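Local coordinates for protein farnesyltransferase, putative (Trypanosoma cruzi, PDB 3WCA) that probably catalyses the magnesium-dependent condensation of two farnesyl diphosphate molecules, with reduction by NADPH or NADH, to squalene at the entry to sterol synthesis, at residues R29-I34 with T115-A120; D68-D73 with W97-V102; V151-D156 with P223-E228; Q284-A289 with G310-I315. The protein carries 1 engineered substitution. One frame throughout, in Å; residues are numbered along the deposited sequence.

Contact 1: residues R29-I34 with T115-A120; sequences RFCYDI and THVTRA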
loop_
_atom_site.group_PDB
_atom_site.type_symbol
_atom_site.label_atom_id
_atom_site.label_comp_id
_atom_site.label_asym_id
_atom_site.label_seq_id
_atom_site.Cartn_x
_atom_site.Cartn_y
_atom_site.Cartn_z
ATOM N N ARG A 29 -5.895 -20.653 11.641
ATOM C CA ARG A 29 -7.262 -20.416 11.193
ATOM C C ARG A 29 -7.790 -19.067 11.665
ATOM O O ARG A 29 -8.457 -18.356 10.911
ATOM C CB ARG A 29 -8.186 -21.545 11.661
ATOM C CG ARG A 29 -8.017 -22.827 10.845
ATOM C CD ARG A 29 -8.964 -23.931 11.311
ATOM N NE ARG A 29 -8.850 -25.124 10.472
ATOM C CZ ARG A 29 -9.344 -25.228 9.240
ATOM N NH1 ARG A 29 -10.000 -24.213 8.689
ATOM N NH2 ARG A 29 -9.167 -26.346 8.549
ATOM N N PHE A 30 -7.495 -18.712 12.913
ATOM C CA PHE A 30 -7.937 -17.436 13.445
ATOM C C PHE A 30 -7.271 -16.345 12.618
ATOM O O PHE A 30 -7.911 -15.376 12.203
ATOM C CB PHE A 30 -7.517 -17.281 14.903
ATOM C CG PHE A 30 -7.694 -15.882 15.432
ATOM C CD1 PHE A 30 -8.908 -15.478 15.976
ATOM C CD2 PHE A 30 -6.658 -14.956 15.343
ATOM C CE1 PHE A 30 -9.085 -14.174 16.423
ATOM C CE2 PHE A 30 -6.825 -13.649 15.785
ATOM C CZ PHE A 30 -8.035 -13.256 16.325
ATOM N N CYS A 31 -5.971 -16.506 12.396
ATOM C CA CYS A 31 -5.205 -15.543 11.617
ATOM C C CYS A 31 -5.874 -15.258 10.277
ATOM O O CYS A 31 -6.117 -14.104 9.926
ATOM C CB CYS A 31 -3.786 -16.065 11.386
ATOM S SG CYS A 31 -2.699 -15.939 12.824
ATOM N N TYR A 32 -6.172 -16.316 9.532
ATOM C CA TYR A 32 -6.811 -16.167 8.235
ATOM C C TYR A 32 -8.222 -15.624 8.385
ATOM O O TYR A 32 -8.728 -14.946 7.493
ATOM C CB TYR A 32 -6.825 -17.506 7.496
ATOM C CG TYR A 32 -5.506 -17.854 6.840
ATOM C CD1 TYR A 32 -5.036 -17.130 5.743
ATOM C CD2 TYR A 32 -4.723 -18.902 7.318
ATOM C CE1 TYR A 32 -3.819 -17.439 5.139
ATOM C CE2 TYR A 32 -3.503 -19.221 6.718
ATOM C CZ TYR A 32 -3.057 -18.487 5.632
ATOM O OH TYR A 32 -1.854 -18.806 5.046
ATOM N N ASP A 33 -8.854 -15.915 9.517
ATOM C CA ASP A 33 -10.203 -15.429 9.777
ATOM C C ASP A 33 -10.191 -13.949 10.119
ATOM O O ASP A 33 -11.058 -13.194 9.681
ATOM C CB ASP A 33 -10.839 -16.206 10.928
ATOM C CG ASP A 33 -11.636 -17.401 10.457
ATOM O OD1 ASP A 33 -11.164 -18.118 9.545
ATOM O OD2 ASP A 33 -12.735 -17.629 11.010
ATOM N N ILE A 34 -9.210 -13.524 10.905
ATOM C CA ILE A 34 -9.152 -12.124 11.272
ATOM C C ILE A 34 -8.713 -11.345 10.039
ATOM O O ILE A 34 -9.174 -10.238 9.796
ATOM C CB ILE A 34 -8.187 -11.898 12.476
ATOM C CG1 ILE A 34 -8.516 -10.572 13.157
ATOM C CG2 ILE A 34 -6.749 -11.920 12.029
ATOM C CD1 ILE A 34 -9.834 -10.595 13.918
ATOM N N THR A 115 -2.641 -13.450 20.790
ATOM C CA THR A 115 -1.904 -14.666 21.101
ATOM C C THR A 115 -1.825 -15.613 19.907
ATOM O O THR A 115 -0.787 -16.228 19.655
ATOM C CB THR A 115 -2.557 -15.436 22.259
ATOM O OG1 THR A 115 -2.794 -14.544 23.352
ATOM C CG2 THR A 115 -1.650 -16.559 22.724
ATOM N N HIS A 116 -2.924 -15.735 19.171
ATOM C CA HIS A 116 -2.948 -16.638 18.024
ATOM C C HIS A 116 -1.892 -16.308 16.990
ATOM O O HIS A 116 -1.339 -17.199 16.358
ATOM C CB HIS A 116 -4.320 -16.634 17.360
ATOM C CG HIS A 116 -5.414 -17.145 18.239
ATOM N ND1 HIS A 116 -6.316 -16.313 18.864
ATOM C CD2 HIS A 116 -5.740 -18.405 18.613
ATOM C CE1 HIS A 116 -7.153 -17.037 19.587
ATOM N NE2 HIS A 116 -6.824 -18.310 19.452
ATOM N N VAL A 117 -1.616 -15.020 16.825
ATOM C CA VAL A 117 -0.628 -14.570 15.856
ATOM C C VAL A 117 0.788 -14.922 16.298
ATOM O O VAL A 117 1.589 -15.412 15.506
ATOM C CB VAL A 117 -0.707 -13.037 15.648
ATOM C CG1 VAL A 117 0.215 -12.624 14.518
ATOM C CG2 VAL A 117 -2.129 -12.626 15.353
ATOM N N THR A 118 1.103 -14.659 17.561
ATOM C CA THR A 118 2.442 -14.961 18.059
ATOM C C THR A 118 2.687 -16.464 18.079
ATOM O O THR A 118 3.802 -16.915 17.811
ATOM C CB THR A 118 2.665 -14.384 19.459
ATOM O OG1 THR A 118 1.651 -14.868 20.345
ATOM C CG2 THR A 118 2.620 -12.864 19.411
ATOM N N ARG A 119 1.656 -17.245 18.387
ATOM C CA ARG A 119 1.822 -18.700 18.397
ATOM C C ARG A 119 2.158 -19.153 16.986
ATOM O O ARG A 119 3.152 -19.838 16.762
ATOM C CB ARG A 119 0.544 -19.411 18.838
ATOM C CG ARG A 119 0.091 -19.108 20.241
ATOM C CD ARG A 119 -0.922 -20.146 20.674
ATOM N NE ARG A 119 -1.645 -19.747 21.874
ATOM C CZ ARG A 119 -2.191 -20.606 22.727
ATOM N NH1 ARG A 119 -2.088 -21.916 22.514
ATOM N NH2 ARG A 119 -2.848 -20.159 23.787
ATOM N N ALA A 120 1.306 -18.770 16.040
ATOM C CA ALA A 120 1.505 -19.117 14.641
ATOM C C ALA A 120 2.895 -18.660 14.221
ATOM O O ALA A 120 3.592 -19.341 13.468
ATOM C CB ALA A 120 0.453 -18.432 13.787
#
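Phe30 and His116 form the aromatic half of this contact, an offset stack whose ring centroids lie 4.5 Å apart with planes inclined by 27°. The rings are displaced, so His116 ND1 sits over one face of Phe30 toward its rim. Phe30 is carried there with CG anti to the backbone N (chi1 168°). Phe30 CB makes a CH-pi contact over the imidazole face, 4.2 Å from the centroid of the His116 ring. In addition, the Phe30 ring atom CD2 comes within 3.5 Å of His116 CB. Outside the pair, His116 ND1 makes a weak hydrogen bond with the backbone O of Arg113, and Glu109 and Arg113 also touch the Phe30 side chain.

Sulfur packing makes up the other half. Cys31 SG comes 3.9 Å from Val117 CA, reaching the backbone of helix 115-122 while touching the Val117 and Ala120 side chains. Cys31 SG lies 4.2 Å from Val117 CG2 and 4.1 Å from Ala120 CB. Ile59 and Leu62 of helix 51-72 touch the same cysteine.

These two patches join helices 26-38 and 115-122 of the all-helical squalene synthase fold; over the segments their axes approach to 9.1 Å at 124° between the chain directions. The joint lies away from the annotated sites, and its chemistry is that of ring stacking and van der Waals contact, with no hydrogen bond between the two segments.

Contact 2: residues D68-D73 with W97-V102; sequences DTVEDD and WCMSGV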
loop_
_atom_site.group_PDB
_atom_site.type_symbol
_atom_site.label_atom_id
_atom_site.label_comp_id
_atom_site.label_asym_id
_atom_site.label_seq_id
_atom_site.Cartn_x
_atom_site.Cartn_y
_atom_site.Cartn_z
ATOM N N ASP A 68 -0.542 -0.796 12.768
ATOM C CA ASP A 68 -1.396 0.202 12.155
ATOM C C ASP A 68 -2.556 0.568 13.066
ATOM O O ASP A 68 -2.938 1.732 13.164
ATOM C CB ASP A 68 -1.936 -0.308 10.822
ATOM C CG ASP A 68 -2.759 0.729 10.110
ATOM O OD1 ASP A 68 -2.175 1.742 9.675
ATOM O OD2 ASP A 68 -3.989 0.543 10.002
ATOM N N THR A 69 -3.114 -0.436 13.731
ATOM C CA THR A 69 -4.238 -0.224 14.627
ATOM C C THR A 69 -3.859 0.695 15.796
ATOM O O THR A 69 -4.673 1.503 16.248
ATOM C CB THR A 69 -4.768 -1.578 15.147
ATOM O OG1 THR A 69 -5.269 -2.334 14.040
ATOM C CG2 THR A 69 -5.883 -1.378 16.148
ATOM N N VAL A 70 -2.626 0.581 16.283
ATOM C CA VAL A 70 -2.186 1.445 17.375
ATOM C C VAL A 70 -1.951 2.864 16.832
ATOM O O VAL A 70 -2.401 3.851 17.417
ATOM C CB VAL A 70 -0.885 0.918 18.026
ATOM C CG1 VAL A 70 -0.384 1.912 19.074
ATOM C CG2 VAL A 70 -1.139 -0.435 18.671
ATOM N N GLU A 71 -1.262 2.959 15.702
ATOM C CA GLU A 71 -0.974 4.249 15.096
ATOM C C GLU A 71 -2.229 5.045 14.741
ATOM O O GLU A 71 -2.253 6.272 14.891
ATOM C CB GLU A 71 -0.130 4.062 13.833
ATOM C CG GLU A 71 0.039 5.335 13.011
ATOM C CD GLU A 71 0.521 5.063 11.598
ATOM O OE1 GLU A 71 0.007 4.114 10.968
ATOM O OE2 GLU A 71 1.397 5.806 11.109
ATOM N N ASP A 72 -3.269 4.353 14.278
ATOM C CA ASP A 72 -4.501 5.021 13.866
ATOM C C ASP A 72 -5.551 5.315 14.929
ATOM O O ASP A 72 -6.483 6.075 14.672
ATOM C CB ASP A 72 -5.161 4.247 12.713
ATOM C CG ASP A 72 -4.334 4.293 11.437
ATOM O OD1 ASP A 72 -3.777 5.369 11.132
ATOM O OD2 ASP A 72 -4.244 3.261 10.735
ATOM N N ASP A 73 -5.428 4.728 16.113
ATOM C CA ASP A 73 -6.416 5.004 17.144
ATOM C C ASP A 73 -6.154 6.407 17.680
ATOM O O ASP A 73 -5.202 6.622 18.424
ATOM C CB ASP A 73 -6.328 3.998 18.288
ATOM C CG ASP A 73 -7.495 4.124 19.248
ATOM O OD1 ASP A 73 -8.150 5.187 19.235
ATOM O OD2 ASP A 73 -7.761 3.177 20.015
ATOM N N TRP A 97 1.423 -12.127 25.396
ATOM C CA TRP A 97 1.168 -10.704 25.232
ATOM C C TRP A 97 -0.092 -10.395 24.416
ATOM O O TRP A 97 -0.454 -11.140 23.503
ATOM C CB TRP A 97 2.368 -10.029 24.564
ATOM C CG TRP A 97 2.239 -8.549 24.546
ATOM C CD1 TRP A 97 2.653 -7.682 25.512
ATOM C CD2 TRP A 97 1.584 -7.758 23.549
ATOM N NE1 TRP A 97 2.296 -6.398 25.181
ATOM C CE2 TRP A 97 1.637 -6.415 23.979
ATOM C CE3 TRP A 97 0.956 -8.054 22.331
ATOM C CZ2 TRP A 97 1.085 -5.365 23.237
ATOM C CZ3 TRP A 97 0.406 -7.010 21.593
ATOM C CH2 TRP A 97 0.476 -5.682 22.051
ATOM N N CYS A 98 -0.751 -9.291 24.763
ATOM C CA CYS A 98 -1.952 -8.824 24.072
ATOM C C CYS A 98 -2.322 -7.425 24.579
ATOM O O CYS A 98 -1.861 -7.002 25.641
ATOM C CB CYS A 98 -3.118 -9.800 24.273
ATOM S SG CYS A 98 -3.831 -9.828 25.923
ATOM N N MET A 99 -3.143 -6.710 23.812
ATOM C CA MET A 99 -3.556 -5.349 24.164
ATOM C C MET A 99 -5.083 -5.261 24.230
ATOM O O MET A 99 -5.776 -5.672 23.295
ATOM C CB MET A 99 -3.010 -4.375 23.120
ATOM C CG MET A 99 -3.018 -2.926 23.541
ATOM S SD MET A 99 -2.218 -1.907 22.302
ATOM C CE MET A 99 -0.492 -2.112 22.726
ATOM N N SER A 100 -5.603 -4.691 25.316
ATOM C CA SER A 100 -7.048 -4.620 25.519
ATOM C C SER A 100 -7.879 -3.405 25.119
ATOM O O SER A 100 -9.014 -3.572 24.676
ATOM C CB SER A 100 -7.367 -4.945 26.980
ATOM O OG SER A 100 -7.024 -6.285 27.289
ATOM N N GLY A 101 -7.358 -2.191 25.266
ATOM C CA GLY A 101 -8.179 -1.035 24.921
ATOM C C GLY A 101 -7.791 -0.218 23.703
ATOM O O GLY A 101 -7.739 1.012 23.759
ATOM N N VAL A 102 -7.545 -0.885 22.584
ATOM C CA VAL A 102 -7.142 -0.167 21.390
ATOM C C VAL A 102 -7.815 -0.682 20.124
ATOM O O VAL A 102 -7.973 -1.887 19.938
ATOM C CB VAL A 102 -5.615 -0.250 21.224
ATOM C CG1 VAL A 102 -5.166 0.599 20.053
ATOM C CG2 VAL A 102 -4.935 0.194 22.513
#
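Met99 is the first residue of the loop 97-102 to meet the helix, reaching Val70 through its sulfur. Its chain leaves the backbone with CG anti to N (chi1 -164°), stays extended to SD and bends only at the terminal methyl. Met99 SD thereby lies 4.1 Å from Val70 CG2, the two side chains crossing at about a right angle. Leu111 of helix 105-112 pairs with Met99 through the backbone, and Phe80 and Glu84 of helix 78-84 press on its side chain.

The loop then turns through Gly101, which brings the following valine up against the end of helix 51-72. That end carries the sequence DTVED, an aspartate-rich motif of the squalene synthase family, whose Asp68, Glu71 and Asp72 form the magnesium site. The loop meets other residues there, Thr69, Val70 and the Asp73 that follows the helix: the Thr69 side chain stays about 9 Å from the metal, and its OG1 is hydrogen-bonded to the O of Arg65.

Val102 makes most of the remaining contacts with one branch. Val102 CG1 rests 3.9 Å from Thr69 O and 4.1 Å from Val70 CA, and is 4.4 Å from Val70 CG2. It also meets the carboxylate of Asp73, with Asp73 OD2 3.7 Å from Val102 CG1. The acid has polar partners beyond this apolar neighbour: OD1 is hydrogen-bonded to Ser75 OG, and OD2 to the backbone N of Gly103, directly after the valine. Ile76 and Leu111 also touch the Val102 side chain.

Contact 3: residues V151-D156 with P223-E228; sequences VETKAD and PREIWE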
loop_
_atom_site.group_PDB
_atom_site.type_symbol
_atom_site.label_atom_id
_atom_site.label_comp_id
_atom_site.label_asym_id
_atom_site.label_seq_id
_atom_site.Cartn_x
_atom_site.Cartn_y
_atom_site.Cartn_z
ATOM N N VAL A 151 3.294 15.789 7.313
ATOM C CA VAL A 151 3.941 15.449 6.058
ATOM C C VAL A 151 3.961 16.760 5.293
ATOM O O VAL A 151 2.994 17.123 4.623
ATOM C CB VAL A 151 3.134 14.403 5.255
ATOM C CG1 VAL A 151 3.870 14.063 3.963
ATOM C CG2 VAL A 151 2.928 13.153 6.087
ATOM N N GLU A 152 5.064 17.485 5.406
ATOM C CA GLU A 152 5.165 18.770 4.736
ATOM C C GLU A 152 5.746 18.686 3.328
ATOM O O GLU A 152 5.189 19.244 2.381
ATOM C CB GLU A 152 6.011 19.728 5.585
ATOM C CG GLU A 152 5.468 19.991 6.995
ATOM C CD GLU A 152 4.072 20.611 6.992
ATOM O OE1 GLU A 152 3.830 21.543 6.196
ATOM O OE2 GLU A 152 3.219 20.177 7.798
ATOM N N THR A 153 6.862 17.982 3.196
ATOM C CA THR A 153 7.550 17.864 1.916
ATOM C C THR A 153 7.264 16.579 1.141
ATOM O O THR A 153 6.682 15.634 1.672
ATOM C CB THR A 153 9.069 17.930 2.122
ATOM O OG1 THR A 153 9.473 16.808 2.920
ATOM C CG2 THR A 153 9.472 19.248 2.837
ATOM N N LYS A 154 7.704 16.564 -0.114
ATOM C CA LYS A 154 7.550 15.414 -0.985
ATOM C C LYS A 154 8.457 14.334 -0.423
ATOM O O LYS A 154 8.160 13.143 -0.522
ATOM C CB LYS A 154 7.972 15.769 -2.409
ATOM C CG LYS A 154 7.158 16.903 -2.986
ATOM C CD LYS A 154 7.578 17.260 -4.403
ATOM C CE LYS A 154 7.196 16.195 -5.409
ATOM N NZ LYS A 154 7.430 16.700 -6.800
ATOM N N ALA A 155 9.567 14.769 0.165
ATOM C CA ALA A 155 10.528 13.868 0.790
ATOM C C ALA A 155 9.824 13.202 1.963
ATOM O O ALA A 155 9.963 11.999 2.176
ATOM C CB ALA A 155 11.746 14.658 1.285
ATOM N N ASP A 156 9.081 13.999 2.730
ATOM C CA ASP A 156 8.321 13.487 3.866
ATOM C C ASP A 156 7.305 12.460 3.342
ATOM O O ASP A 156 7.187 11.365 3.880
ATOM C CB ASP A 156 7.540 14.612 4.568
ATOM C CG ASP A 156 8.424 15.552 5.389
ATOM O OD1 ASP A 156 7.922 16.644 5.733
ATOM O OD2 ASP A 156 9.587 15.214 5.705
ATOM N N PRO A 223 1.187 15.910 0.559
ATOM C CA PRO A 223 2.247 16.810 1.029
ATOM C C PRO A 223 2.016 18.292 0.735
ATOM O O PRO A 223 1.644 18.670 -0.381
ATOM C CB PRO A 223 3.481 16.274 0.320
ATOM C CG PRO A 223 2.915 15.861 -0.999
ATOM C CD PRO A 223 1.655 15.126 -0.597
ATOM N N ARG A 224 2.239 19.129 1.743
ATOM C CA ARG A 224 2.074 20.568 1.580
ATOM C C ARG A 224 2.882 21.041 0.369
ATOM O O ARG A 224 2.408 21.839 -0.433
ATOM C CB ARG A 224 2.554 21.294 2.842
ATOM C CG ARG A 224 2.582 22.816 2.731
ATOM C CD ARG A 224 3.185 23.443 3.979
ATOM N NE ARG A 224 2.314 23.268 5.134
ATOM C CZ ARG A 224 1.238 24.007 5.375
ATOM N NH1 ARG A 224 0.907 24.984 4.542
ATOM N NH2 ARG A 224 0.485 23.756 6.440
ATOM N N GLU A 225 4.102 20.534 0.233
ATOM C CA GLU A 225 4.945 20.928 -0.881
ATOM C C GLU A 225 4.187 20.854 -2.200
ATOM O O GLU A 225 4.456 21.627 -3.114
ATOM C CB GLU A 225 6.198 20.049 -0.961
ATOM C CG GLU A 225 7.244 20.603 -1.921
ATOM C CD GLU A 225 8.451 19.697 -2.098
ATOM O OE1 GLU A 225 8.848 19.028 -1.123
ATOM O OE2 GLU A 225 9.017 19.668 -3.212
ATOM N N ILE A 226 3.234 19.935 -2.304
ATOM C CA ILE A 226 2.472 19.813 -3.539
ATOM C C ILE A 226 1.169 20.616 -3.524
ATOM O O ILE A 226 0.874 21.341 -4.481
ATOM C CB ILE A 226 2.168 18.314 -3.877
ATOM C CG1 ILE A 226 3.468 17.607 -4.260
ATOM C CG2 ILE A 226 1.152 18.212 -5.017
ATOM C CD1 ILE A 226 3.299 16.151 -4.685
ATOM N N TRP A 227 0.390 20.522 -2.453
ATOM C CA TRP A 227 -0.863 21.257 -2.447
ATOM C C TRP A 227 -0.799 22.773 -2.230
ATOM O O TRP A 227 -1.725 23.488 -2.627
ATOM C CB TRP A 227 -1.871 20.640 -1.460
ATOM C CG TRP A 227 -1.480 20.553 -0.006
ATOM C CD1 TRP A 227 -1.102 19.427 0.671
ATOM C CD2 TRP A 227 -1.570 21.595 0.976
ATOM N NE1 TRP A 227 -0.964 19.699 2.008
ATOM C CE2 TRP A 227 -1.243 21.023 2.224
ATOM C CE3 TRP A 227 -1.897 22.957 0.921
ATOM C CZ2 TRP A 227 -1.239 21.766 3.415
ATOM C CZ3 TRP A 227 -1.893 23.697 2.106
ATOM C CH2 TRP A 227 -1.564 23.096 3.335
ATOM N N GLU A 228 0.280 23.277 -1.635
ATOM C CA GLU A 228 0.364 24.720 -1.390
ATOM C C GLU A 228 0.493 25.550 -2.669
ATOM O O GLU A 228 0.466 26.783 -2.631
ATOM C CB GLU A 228 1.509 25.037 -0.423
ATOM C CG GLU A 228 2.913 24.991 -1.004
ATOM C CD GLU A 228 3.961 25.298 0.056
ATOM O OE1 GLU A 228 3.665 26.102 0.969
ATOM O OE2 GLU A 228 5.079 24.750 -0.020
HETATM O O HOH W 1 0.466 18.657 3.962
HETATM O O HOH W 2 10.827 17.403 -0.974
#
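Backbone and carboxylate hydrogen bonds tie Glu152 and Lys154 to Glu225. Glu225 N meets the Glu152 carbonyl almost in line with its C=O bond, 2.7 Å from Glu152 O. In return, Lys154 N donates a nearly straight bond (174°) to Glu225 OE1 at 2.9 Å, meeting it from above the carboxylate plane. Because this N-H opens helix 154-179, the helix end would probably favour the negative charge there. One water links Glu225 OE1 with Ala155 N, and another bridges Val151 O and Trp227 NE1.

The charged pair is Glu152 with Arg224, side by side with their flat groups nearly coplanar. Arg224 NE reaches Glu152 OE1 at the guanidinium edge; the modelled 2.5 Å is short and its exact value doubtful.

The helix start is shaped by a capping box. With OG1 of Thr153 between N and the carbonyl carbon (chi1 63°), it accepts from Asp156 N at 2.8 Å, while Asp156 OD1 accepts from Thr153 N at 3.1 Å and from Glu152 N as well. Arg149 forms a salt bridge to OD2 of the same aspartate.

Apolar packing is lighter: Val151 CG1 lies 4.3 Å from Pro223 CB, and Lys154 CE rests 4.0 Å from Ile226 CD1. The contact thus fixes short helix 224-227 against the beginning of helix 154-179, with Met253 of helix 243-258 touching Pro223 and Ile226.

Contact 4: residues Q284-A289 with G310-I315; sequences QVMAMA and GATARI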
loop_
_atom_site.group_PDB
_atom_site.type_symbol
_atom_site.label_atom_id
_atom_site.label_comp_id
_atom_site.label_asym_id
_atom_site.label_seq_id
_atom_site.Cartn_x
_atom_site.Cartn_y
_atom_site.Cartn_z
ATOM N N GLN A 284 -0.973 -4.306 -8.081
ATOM C CA GLN A 284 -0.405 -3.265 -8.922
ATOM C C GLN A 284 -1.356 -2.934 -10.074
ATOM O O GLN A 284 -1.601 -1.766 -10.363
ATOM C CB GLN A 284 0.960 -3.688 -9.487
ATOM C CG GLN A 284 2.058 -3.946 -8.439
ATOM C CD GLN A 284 2.355 -2.735 -7.579
ATOM O OE1 GLN A 284 2.314 -1.597 -8.055
ATOM N NE2 GLN A 284 2.664 -2.968 -6.310
ATOM N N VAL A 285 -1.892 -3.952 -10.739
ATOM C CA VAL A 285 -2.811 -3.690 -11.842
ATOM C C VAL A 285 -4.070 -2.964 -11.328
ATOM O O VAL A 285 -4.598 -2.075 -11.994
ATOM C CB VAL A 285 -3.201 -4.993 -12.557
ATOM C CG1 VAL A 285 -4.247 -4.710 -13.624
ATOM C CG2 VAL A 285 -1.963 -5.623 -13.182
ATOM N N MET A 286 -4.537 -3.334 -10.141
ATOM C CA MET A 286 -5.706 -2.696 -9.534
ATOM C C MET A 286 -5.421 -1.221 -9.221
ATOM O O MET A 286 -6.289 -0.366 -9.360
ATOM C CB MET A 286 -6.059 -3.396 -8.233
ATOM C CG MET A 286 -6.315 -4.852 -8.403
ATOM S SD MET A 286 -8.049 -5.122 -8.341
ATOM C CE MET A 286 -8.094 -5.893 -6.717
ATOM N N ALA A 287 -4.204 -0.947 -8.767
ATOM C CA ALA A 287 -3.804 0.411 -8.433
ATOM C C ALA A 287 -3.795 1.273 -9.688
ATOM O O ALA A 287 -4.265 2.411 -9.666
ATOM C CB ALA A 287 -2.419 0.409 -7.779
ATOM N N MET A 288 -3.271 0.733 -10.784
ATOM C CA MET A 288 -3.234 1.489 -12.026
ATOM C C MET A 288 -4.648 1.736 -12.556
ATOM O O MET A 288 -4.907 2.784 -13.151
ATOM C CB MET A 288 -2.383 0.779 -13.079
ATOM C CG MET A 288 -2.202 1.586 -14.371
ATOM S SD MET A 288 -1.205 3.112 -14.206
ATOM C CE MET A 288 0.362 2.401 -14.211
ATOM N N ALA A 289 -5.563 0.788 -12.330
ATOM C CA ALA A 289 -6.944 0.964 -12.783
ATOM C C ALA A 289 -7.586 2.079 -11.952
ATOM O O ALA A 289 -8.279 2.950 -12.494
ATOM C CB ALA A 289 -7.751 -0.340 -12.632
ATOM N N GLY A 310 -16.685 -6.190 -12.052
ATOM C CA GLY A 310 -16.362 -6.976 -13.235
ATOM C C GLY A 310 -14.930 -6.746 -13.689
ATOM O O GLY A 310 -14.224 -7.686 -14.082
ATOM N N ALA A 311 -14.495 -5.493 -13.653
ATOM C CA ALA A 311 -13.116 -5.169 -14.020
ATOM C C ALA A 311 -12.181 -5.864 -13.020
ATOM O O ALA A 311 -11.123 -6.370 -13.380
ATOM C CB ALA A 311 -12.888 -3.646 -13.967
ATOM N N THR A 312 -12.580 -5.884 -11.760
ATOM C CA THR A 312 -11.765 -6.524 -10.730
ATOM C C THR A 312 -11.603 -8.011 -11.031
ATOM O O THR A 312 -10.479 -8.548 -11.019
ATOM C CB THR A 312 -12.400 -6.340 -9.343
ATOM O OG1 THR A 312 -12.492 -4.938 -9.062
ATOM C CG2 THR A 312 -11.545 -7.000 -8.267
ATOM N N ALA A 313 -12.720 -8.676 -11.323
ATOM C CA ALA A 313 -12.682 -10.104 -11.636
ATOM C C ALA A 313 -11.770 -10.341 -12.827
ATOM O O ALA A 313 -10.974 -11.280 -12.829
ATOM C CB ALA A 313 -14.099 -10.627 -11.936
ATOM N N ARG A 314 -11.860 -9.473 -13.829
ATOM C CA ARG A 314 -11.039 -9.621 -15.021
ATOM C C ARG A 314 -9.566 -9.480 -14.677
ATOM O O ARG A 314 -8.729 -10.232 -15.184
ATOM C CB ARG A 314 -11.425 -8.578 -16.067
ATOM C CG ARG A 314 -10.766 -8.769 -17.434
ATOM C CD ARG A 314 -11.062 -7.583 -18.361
ATOM N NE ARG A 314 -12.491 -7.299 -18.419
ATOM C CZ ARG A 314 -13.044 -6.118 -18.138
ATOM N NH1 ARG A 314 -12.294 -5.078 -17.773
ATOM N NH2 ARG A 314 -14.360 -5.976 -18.219
ATOM N N ILE A 315 -9.245 -8.508 -13.828
ATOM C CA ILE A 315 -7.856 -8.290 -13.430
ATOM C C ILE A 315 -7.334 -9.524 -12.676
ATOM O O ILE A 315 -6.233 -10.002 -12.933
ATOM C CB ILE A 315 -7.727 -7.028 -12.544
ATOM C CG1 ILE A 315 -7.921 -5.779 -13.417
ATOM C CG2 ILE A 315 -6.368 -7.036 -11.800
ATOM C CD1 ILE A 315 -8.031 -4.465 -12.651
#
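A first torsion that sets CG2 of Ile315 anti to the backbone N (chi1 -72° for CG1) turns this branch onto Val285 and Met286. The other arm, extended through CG1, carries CD1 to Ala289. Met286 instead bends at chi2 and chi3, swinging its sulfur and terminal methyl across to Thr312. These side chains fill the seam of a roughly antiparallel helix pair in the all-helical squalene synthase fold, 274-294 with 309-318, whose segment axes run at 147° and approach to 10.4 Å.

Ile315 is the central piece. Ile315 CG2 lies 3.6 Å from Val285 CG1, the two side chains sliding past each other in opposite directions, and 4.0 Å from Met286 CG. Ile315 CD1 stands 4.1 Å from Ala289 CB, so the isoleucine spans a full turn of the facing helix. Leu329 and Tyr332 of helix 322-338 touch Val285 and Ala289 in turn. Gln284 and Ala287 of helix 274-294 pack instead on helix 191-207, linking this helix pair to it.

At Met286, the two branches of Thr312 divide their tasks: OG1 is hydrogen-bonded to Thr308 O, while Thr312 CG2 meets Met286 CE at 3.9 Å.

How the contacts relate
Along the chain contact 2 falls within the span that contact 1 encloses, and contacts 3 and 4 follow in turn. Contacts 1 and 2 are neighbours, their centres 16 Å apart, with Thr115 packing on Trp97; helix 51-72 carries the magnesium motif in contact 2 and touches helix 26-38 in contact 1. Contact 3 lies across the chain's centre from contact 1, yet its nearest atoms are about 9 Å from those of contact 2. Contact 4 is centred 29 Å from both contacts 1 and 3. Contact 2 holds the magnesium residues; side chains of Val151 and Met286 lie about 10 Å from the metal and 8 Å from the farnesyl thiodiphosphate, while contact 1 is remote.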